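Local coordinates for protein ribonuclease S-F11 (PDB 1IOO) that cleaves RNA as a secreted, glycosylated T2-family ribonuclease of the flower style, associated with gametophytic self-incompatibility in Nicotiana alata, at residues V8-P12 with A13-Y17; F105-A108 with L109-D113; C153-V156 with T157-T160. All coordinates share one frame; numbering follows the deposited sequence.

Contact 1: V8-P12 with A13-Y17; sequences VLTWP and ASFCY
T10 meets F15 through a single methyl: CG2 lies 3.4 Å from F15 CB, with F15 CG and CD1 a little farther off. A chi1 of -66° sets OG1 beside the backbone N and CG2 anti to it, facing F15 CB, while the F15 side chain also touches Y164 and L70. This is the tight side of the contact, and it is closed on the strand side by H32, whose side chain touches T10.

The backbone supplies the second tight element. W11 O accepts a nearly straight bond from F15 N (3.0 Å, 166° at the hydrogen) and a weak, bent one from S14 N, and C16 N reaches P12 O at 2.8 Å.

The buried indole belongs to this packed part, its ring meeting those of F29 and F194. A13 CB comes within 3.6 Å of W11 NE1, whose N-H is used by R195 O, and the A13 backbone N stands 4.3 Å above one ring face, offset toward its rim. The solvent side lies at A13 and C16, which are partly exposed, C16 being tied to C21 by a disulfide, and at exposed Y17.

W11 as N-cap, followed by proline in the first turn, marks a strand-to-helix junction beside the active-site H32 of the RNase T2 fold.

Contact 2: F105-A108 with L109-D113; sequences FGLA and LRLKD. With MAN (alpha-D-mannopyranose), chain C; NAG (2-acetamido-2-deoxy-beta-D-glucopyranose), chain B; NAG (2-acetamido-2-deoxy-beta-D-glucopyranose), chain D.
L107 packs against both L111, one helical turn on, and R110. Its CG is anti to the backbone N (chi1 176°), and this carries the branched end forward along the helix although the CB leaves the axis away from the next turn. CD1 is the methyl that does most of the touching, 3.8 Å from L111 CG and 3.5 Å from R110 NH2.

L111 takes the other common leucine shape, with CG beside its own backbone N (chi1 -63°), which places its CD1 3.9 Å from L107 CG. The R110 chain is extended as far as CD and then bends at chi3 (83°), bringing the guanidinium beside L107 CD1 and L111 CD2, the latter above one face, offset toward the rim, and NH2 is bonded to A174 O.

Backbone bonds are regular i to i+4, and L107, A108 and L111 lay this helix against L5 and L7 of strand 4-10 and I31 and L34 of strand 30-37.

At K112 and D113 the partners are sugars of the glycan attached to N28. The D113 carbonyl O receives N2 of the chain B N-acetylglucosamine at 3.0 Å and O3 of the mannose at 2.9 Å, while D113 OD2 takes mannose O4 at 2.7 Å. K112, bent at chi2, approaches O6 of the chain D N-acetylglucosamine, although the position of its NZ is less certain.

Apolar leucine packing thus gives way along one helix to polar bonding, which implies that the glycan is held against the protein by directional hydrogen bonds as well as by its covalent link.

Contact 3: C153-V156 with T157-T160; sequences CAEV and TKGT
E155 reaches across the turn to the backbone of G159, and its OE2 accepts the G159 N-H at 3.0 Å in a bond that is almost straight at the hydrogen (176°). The donor comes from well above the carboxylate plane, 57° out of it. CG lies beside the backbone N and the chain is extended beyond it, which spans the gap; on the way CB passes 3.7 Å from T157 O and CG 4.1 Å from T160 C. K158 NZ remains 5.7 Å from OE2, too far for a salt bridge, though its charge may still favour the carboxylate.

T157 opens a type II beta turn that runs to T160. The turn belongs to the connection between antiparallel strands 150-154 and 162-170, and G159 takes the positive phi (97°) expected of its third position. T157's own part is played by its carbonyl O, which lies beside E155 CB and accepts the T160 N-H at 2.9 Å, closing the turn.

V156 adds its backbone N, which gives a weak hydrogen bond to a water that in turn donates to T160 O at 2.8 Å, bridging the mouth of the loop. The valine side chain touches A18 of helix 12-18.

From the N terminus, contact 1 comes first, turning the end of strand 4-10 into helix 12-18. Contact 2 follows within helix 101-113, and contact 3 turns the chain between strands 150-154 and 162-170. Each is a continuous stretch, so the three lie in series and none nests in or crosses another. Contact 1 is the middle piece in space: L9 CD2 packs on K112 CG of contact 2 at 4.0 Å, and Y17 CE2 on V156 CG1 of contact 3 at 3.7 Å. Contacts 2 and 3 do not touch, their nearest atoms being about 18 Å apart. The same antiparallel sheet carries contacts 1 and 3, and the helix of contact 2 packs on its strands 4-10 and 30-37.

Contact 1: V8-P12 with A13-Y17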
loop_
_atom_site.group_PDB
_atom_site.type_symbol
_atom_site.label_atom_id
_atom_site.label_comp_id
_atom_site.label_asym_id
_atom_site.label_seq_id
_atom_site.Cartn_x
_atom_site.Cartn_y
_atom_site.Cartn_z
ATOM N N VAL A 8 -2.574 -1.287 -0.642
ATOM C CA VAL A 8 -1.148 -1.420 -0.875
ATOM C C VAL A 8 -0.361 -0.621 0.136
ATOM O O VAL A 8 -0.473 0.605 0.197
ATOM C CB VAL A 8 -0.762 -0.960 -2.292
ATOM C CG1 VAL A 8 0.735 -1.169 -2.519
ATOM C CG2 VAL A 8 -1.579 -1.731 -3.319
ATOM N N LEU A 9 0.425 -1.324 0.941
ATOM C CA LEU A 9 1.241 -0.688 1.964
ATOM C C LEU A 9 2.707 -0.681 1.564
ATOM O O LEU A 9 3.277 -1.714 1.210
ATOM C CB LEU A 9 1.083 -1.412 3.304
ATOM C CG LEU A 9 -0.340 -1.429 3.879
ATOM C CD1 LEU A 9 -0.369 -2.285 5.138
ATOM C CD2 LEU A 9 -0.812 -0.015 4.190
ATOM N N THR A 10 3.306 0.499 1.632
ATOM C CA THR A 10 4.700 0.693 1.279
ATOM C C THR A 10 5.611 0.573 2.495
ATOM O O THR A 10 5.257 0.997 3.592
ATOM C CB THR A 10 4.942 2.128 0.752
ATOM O OG1 THR A 10 4.247 2.324 -0.482
ATOM C CG2 THR A 10 6.431 2.392 0.575
ATOM N N TRP A 11 6.760 -0.060 2.299
ATOM C CA TRP A 11 7.794 -0.054 3.314
ATOM C C TRP A 11 8.730 1.102 2.972
ATOM O O TRP A 11 9.516 1.008 2.034
ATOM C CB TRP A 11 8.553 -1.388 3.330
ATOM C CG TRP A 11 9.651 -1.445 4.369
ATOM C CD1 TRP A 11 10.966 -1.739 4.149
ATOM C CD2 TRP A 11 9.529 -1.175 5.775
ATOM N NE1 TRP A 11 11.671 -1.666 5.324
ATOM C CE2 TRP A 11 10.816 -1.321 6.339
ATOM C CE3 TRP A 11 8.457 -0.824 6.611
ATOM C CZ2 TRP A 11 11.064 -1.125 7.701
ATOM C CZ3 TRP A 11 8.702 -0.627 7.971
ATOM C CH2 TRP A 11 10.000 -0.779 8.499
ATOM N N PRO A 12 8.595 2.244 3.674
ATOM C CA PRO A 12 9.387 3.458 3.442
ATOM C C PRO A 12 10.872 3.300 3.178
ATOM O O PRO A 12 11.398 3.885 2.228
ATOM C CB PRO A 12 9.076 4.312 4.663
ATOM C CG PRO A 12 7.643 3.954 4.922
ATOM C CD PRO A 12 7.701 2.442 4.827
ATOM N N ALA A 13 11.558 2.526 4.010
ATOM C CA ALA A 13 12.989 2.339 3.822
ATOM C C ALA A 13 13.295 1.826 2.420
ATOM O O ALA A 13 14.257 2.260 1.786
ATOM C CB ALA A 13 13.533 1.390 4.872
ATOM N N SER A 14 12.473 0.903 1.932
ATOM C CA SER A 14 12.672 0.361 0.597
ATOM C C SER A 14 12.269 1.377 -0.471
ATOM O O SER A 14 12.984 1.578 -1.453
ATOM C CB SER A 14 11.864 -0.927 0.420
ATOM O OG SER A 14 12.124 -1.522 -0.839
ATOM N N PHE A 15 11.125 2.025 -0.276
ATOM C CA PHE A 15 10.657 3.000 -1.246
ATOM C C PHE A 15 11.681 4.112 -1.458
ATOM O O PHE A 15 11.935 4.518 -2.589
ATOM C CB PHE A 15 9.334 3.630 -0.796
ATOM C CG PHE A 15 8.772 4.613 -1.784
ATOM C CD1 PHE A 15 7.909 4.190 -2.788
ATOM C CD2 PHE A 15 9.146 5.951 -1.736
ATOM C CE1 PHE A 15 7.424 5.088 -3.738
ATOM C CE2 PHE A 15 8.675 6.860 -2.678
ATOM C CZ PHE A 15 7.810 6.428 -3.683
ATOM N N CYS A 16 12.277 4.592 -0.372
ATOM C CA CYS A 16 13.222 5.699 -0.466
ATOM C C CYS A 16 14.599 5.250 -0.944
ATOM O O CYS A 16 15.464 6.082 -1.231
ATOM C CB CYS A 16 13.294 6.441 0.860
ATOM S SG CYS A 16 11.726 7.317 1.164
ATOM N N TYR A 17 14.806 3.941 -1.029
ATOM C CA TYR A 17 16.065 3.423 -1.542
ATOM C C TYR A 17 15.979 3.237 -3.055
ATOM O O TYR A 17 16.977 3.349 -3.766
ATOM C CB TYR A 17 16.409 2.078 -0.891
ATOM C CG TYR A 17 17.869 1.701 -1.017
ATOM C CD1 TYR A 17 18.839 2.346 -0.250
ATOM C CD2 TYR A 17 18.282 0.709 -1.904
ATOM C CE1 TYR A 17 20.183 2.014 -0.357
ATOM C CE2 TYR A 17 19.634 0.370 -2.022
ATOM C CZ TYR A 17 20.572 1.026 -1.244
ATOM O OH TYR A 17 21.902 0.688 -1.334
#

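Contact 2: F105-A108 with L109-D113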
loop_
_atom_site.group_PDB
_atom_site.type_symbol
_atom_site.label_atom_id
_atom_site.label_comp_id
_atom_site.label_asym_id
_atom_site.label_seq_id
_atom_site.Cartn_x
_atom_site.Cartn_y
_atom_site.Cartn_z
ATOM N N PHE A 105 -10.822 7.854 1.093
ATOM C CA PHE A 105 -9.626 8.066 1.892
ATOM C C PHE A 105 -9.848 7.610 3.335
ATOM O O PHE A 105 -8.938 7.080 3.968
ATOM C CB PHE A 105 -9.177 9.528 1.831
ATOM C CG PHE A 105 -8.453 9.870 0.562
ATOM C CD1 PHE A 105 -9.145 10.318 -0.562
ATOM C CD2 PHE A 105 -7.080 9.680 0.472
ATOM C CE1 PHE A 105 -8.482 10.570 -1.758
ATOM C CE2 PHE A 105 -6.400 9.925 -0.721
ATOM C CZ PHE A 105 -7.103 10.371 -1.840
ATOM N N GLY A 106 -11.067 7.790 3.836
ATOM C CA GLY A 106 -11.372 7.353 5.190
ATOM C C GLY A 106 -11.239 5.846 5.301
ATOM O O GLY A 106 -10.764 5.322 6.313
ATOM N N LEU A 107 -11.673 5.140 4.260
ATOM C CA LEU A 107 -11.567 3.683 4.240
ATOM C C LEU A 107 -10.106 3.253 4.243
ATOM O O LEU A 107 -9.719 2.344 4.976
ATOM C CB LEU A 107 -12.260 3.094 3.011
ATOM C CG LEU A 107 -12.121 1.569 2.870
ATOM C CD1 LEU A 107 -12.731 0.886 4.089
ATOM C CD2 LEU A 107 -12.803 1.089 1.600
ATOM N N ALA A 108 -9.296 3.909 3.416
ATOM C CA ALA A 108 -7.875 3.601 3.359
ATOM C C ALA A 108 -7.247 3.712 4.746
ATOM O O ALA A 108 -6.487 2.844 5.166
ATOM C CB ALA A 108 -7.171 4.541 2.380
ATOM N N LEU A 109 -7.590 4.775 5.467
ATOM C CA LEU A 109 -7.066 4.982 6.808
ATOM C C LEU A 109 -7.558 3.896 7.762
ATOM O O LEU A 109 -6.794 3.384 8.581
ATOM C CB LEU A 109 -7.470 6.370 7.327
ATOM C CG LEU A 109 -6.771 7.553 6.642
ATOM C CD1 LEU A 109 -7.399 8.870 7.074
ATOM C CD2 LEU A 109 -5.293 7.527 6.996
ATOM N N ARG A 110 -8.835 3.541 7.643
ATOM C CA ARG A 110 -9.421 2.506 8.495
ATOM C C ARG A 110 -8.745 1.157 8.270
ATOM O O ARG A 110 -8.394 0.461 9.224
ATOM C CB ARG A 110 -10.923 2.375 8.216
ATOM C CG ARG A 110 -11.634 1.331 9.071
ATOM C CD ARG A 110 -13.141 1.364 8.850
ATOM N NE ARG A 110 -13.570 0.614 7.670
ATOM C CZ ARG A 110 -13.584 -0.714 7.593
ATOM N NH1 ARG A 110 -13.192 -1.448 8.628
ATOM N NH2 ARG A 110 -14.009 -1.313 6.486
ATOM N N LEU A 111 -8.564 0.786 7.006
ATOM C CA LEU A 111 -7.938 -0.490 6.684
ATOM C C LEU A 111 -6.487 -0.527 7.148
ATOM O O LEU A 111 -6.012 -1.553 7.634
ATOM C CB LEU A 111 -8.030 -0.765 5.179
ATOM C CG LEU A 111 -9.470 -0.894 4.670
ATOM C CD1 LEU A 111 -9.466 -1.230 3.187
ATOM C CD2 LEU A 111 -10.200 -1.978 5.442
ATOM N N LYS A 112 -5.783 0.589 6.994
ATOM C CA LYS A 112 -4.395 0.672 7.429
ATOM C C LYS A 112 -4.298 0.470 8.946
ATOM O O LYS A 112 -3.416 -0.229 9.442
ATOM C CB LYS A 112 -3.826 2.043 7.038
ATOM C CG LYS A 112 -2.316 2.202 7.166
ATOM C CD LYS A 112 -1.911 2.898 8.445
ATOM C CE LYS A 112 -0.479 3.411 8.335
ATOM N NZ LYS A 112 0.036 3.970 9.617
ATOM N N ASP A 113 -5.237 1.075 9.666
ATOM C CA ASP A 113 -5.272 1.008 11.121
ATOM C C ASP A 113 -5.557 -0.406 11.619
ATOM O O ASP A 113 -5.306 -0.726 12.781
ATOM C CB ASP A 113 -6.339 1.966 11.645
ATOM C CG ASP A 113 -6.271 2.143 13.141
ATOM O OD1 ASP A 113 -5.205 2.557 13.635
ATOM O OD2 ASP A 113 -7.282 1.870 13.820
HETATM C C1 MAN C . -8.611 -1.151 17.673
HETATM C C2 MAN C . -7.754 -2.122 16.856
HETATM C C3 MAN C . -7.471 -1.526 15.473
HETATM C C4 MAN C . -8.781 -1.165 14.771
HETATM C C5 MAN C . -9.589 -0.218 15.661
HETATM C C6 MAN C . -10.951 0.119 15.083
HETATM O O2 MAN C . -8.431 -3.364 16.721
HETATM O O3 MAN C . -6.745 -2.457 14.686
HETATM O O4 MAN C . -8.500 -0.536 13.529
HETATM O O5 MAN C . -9.806 -0.824 16.957
HETATM O O6 MAN C . -11.903 -0.891 15.385
HETATM C C1 NAG B . -1.977 1.339 15.216
HETATM C C2 NAG B . -2.956 0.451 15.975
HETATM C C3 NAG B . -4.176 1.265 16.430
HETATM C C4 NAG B . -3.736 2.525 17.208
HETATM C C5 NAG B . -2.699 3.303 16.386
HETATM C C6 NAG B . -2.125 4.493 17.132
HETATM C C7 NAG B . -2.984 -1.891 15.415
HETATM C C8 NAG B . -3.346 -2.978 14.419
HETATM N N2 NAG B . -3.373 -0.653 15.132
HETATM O O3 NAG B . -4.988 0.444 17.258
HETATM O O4 NAG B . -4.871 3.384 17.468
HETATM O O5 NAG B . -1.588 2.448 16.042
HETATM O O6 NAG B . -1.390 4.077 18.274
HETATM O O7 NAG B . -2.351 -2.180 16.431
HETATM C C1 NAG D . 2.728 1.325 12.800
HETATM C C2 NAG D . 2.680 1.725 14.285
HETATM C C3 NAG D . 1.542 1.007 15.004
HETATM C C4 NAG D . 0.236 1.293 14.275
HETATM C C5 NAG D . 0.368 0.825 12.825
HETATM C C6 NAG D . -0.886 1.098 12.021
HETATM C C7 NAG D . 4.418 2.196 15.890
HETATM C C8 NAG D . 5.539 1.631 16.744
HETATM N N2 NAG D . 3.943 1.412 14.926
HETATM O O3 NAG D . 1.457 1.474 16.342
HETATM O O4 NAG D . -0.841 0.597 14.923
HETATM O O5 NAG D . 1.447 1.538 12.180
HETATM O O6 NAG D . -1.100 2.494 11.871
HETATM O O7 NAG D . 3.990 3.333 16.108
#

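Contact 3: C153-V156 with T157-T160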
loop_
_atom_site.group_PDB
_atom_site.type_symbol
_atom_site.label_atom_id
_atom_site.label_comp_id
_atom_site.label_asym_id
_atom_site.label_seq_id
_atom_site.Cartn_x
_atom_site.Cartn_y
_atom_site.Cartn_z
ATOM N N CYS A 153 8.125 -7.447 -4.360
ATOM C CA CYS A 153 9.541 -7.182 -4.210
ATOM C C CYS A 153 10.057 -6.252 -5.277
ATOM O O CYS A 153 9.457 -6.082 -6.339
ATOM C CB CYS A 153 10.359 -8.468 -4.291
ATOM S SG CYS A 153 10.149 -9.597 -2.888
ATOM N N ALA A 154 11.182 -5.629 -4.959
ATOM C CA ALA A 154 11.890 -4.778 -5.878
ATOM C C ALA A 154 13.354 -5.148 -5.848
ATOM O O ALA A 154 13.845 -5.655 -4.840
ATOM C CB ALA A 154 11.713 -3.314 -5.501
ATOM N N GLU A 155 14.043 -4.956 -6.963
ATOM C CA GLU A 155 15.458 -5.253 -7.013
ATOM C C GLU A 155 16.255 -4.019 -7.393
ATOM O O GLU A 155 16.475 -3.756 -8.573
ATOM C CB GLU A 155 15.755 -6.394 -7.998
ATOM C CG GLU A 155 15.229 -7.753 -7.549
ATOM C CD GLU A 155 15.774 -8.914 -8.367
ATOM O OE1 GLU A 155 15.268 -10.044 -8.201
ATOM O OE2 GLU A 155 16.711 -8.711 -9.167
ATOM N N VAL A 156 16.648 -3.239 -6.389
ATOM C CA VAL A 156 17.466 -2.055 -6.626
ATOM C C VAL A 156 18.814 -2.487 -7.165
ATOM O O VAL A 156 19.432 -1.808 -7.983
ATOM C CB VAL A 156 17.641 -1.248 -5.328
ATOM C CG1 VAL A 156 18.551 -0.055 -5.573
ATOM C CG2 VAL A 156 16.276 -0.785 -4.838
ATOM N N THR A 157 19.269 -3.630 -6.668
ATOM C CA THR A 157 20.472 -4.272 -7.152
ATOM C C THR A 157 20.080 -5.613 -7.742
ATOM O O THR A 157 19.384 -6.390 -7.090
ATOM C CB THR A 157 21.494 -4.519 -6.018
ATOM O OG1 THR A 157 21.822 -3.279 -5.385
ATOM C CG2 THR A 157 22.763 -5.151 -6.571
ATOM N N LYS A 158 20.462 -5.867 -8.986
ATOM C CA LYS A 158 20.094 -7.118 -9.624
ATOM C C LYS A 158 20.548 -8.308 -8.789
ATOM O O LYS A 158 21.724 -8.430 -8.454
ATOM C CB LYS A 158 20.687 -7.192 -11.034
ATOM C CG LYS A 158 20.295 -8.444 -11.802
ATOM C CD LYS A 158 20.925 -8.469 -13.185
ATOM C CE LYS A 158 20.594 -9.760 -13.917
ATOM N NZ LYS A 158 19.128 -9.911 -14.136
ATOM N N GLY A 159 19.605 -9.175 -8.436
ATOM C CA GLY A 159 19.951 -10.337 -7.641
ATOM C C GLY A 159 19.701 -10.166 -6.155
ATOM O O GLY A 159 19.914 -11.097 -5.379
ATOM N N THR A 160 19.254 -8.982 -5.750
ATOM C CA THR A 160 18.971 -8.724 -4.346
ATOM C C THR A 160 17.529 -8.273 -4.155
ATOM O O THR A 160 17.256 -7.088 -3.963
ATOM C CB THR A 160 19.901 -7.647 -3.760
ATOM O OG1 THR A 160 21.265 -8.020 -3.996
ATOM C CG2 THR A 160 19.685 -7.520 -2.255
HETATM O O HOH W 1 17.570 -4.357 -3.839
#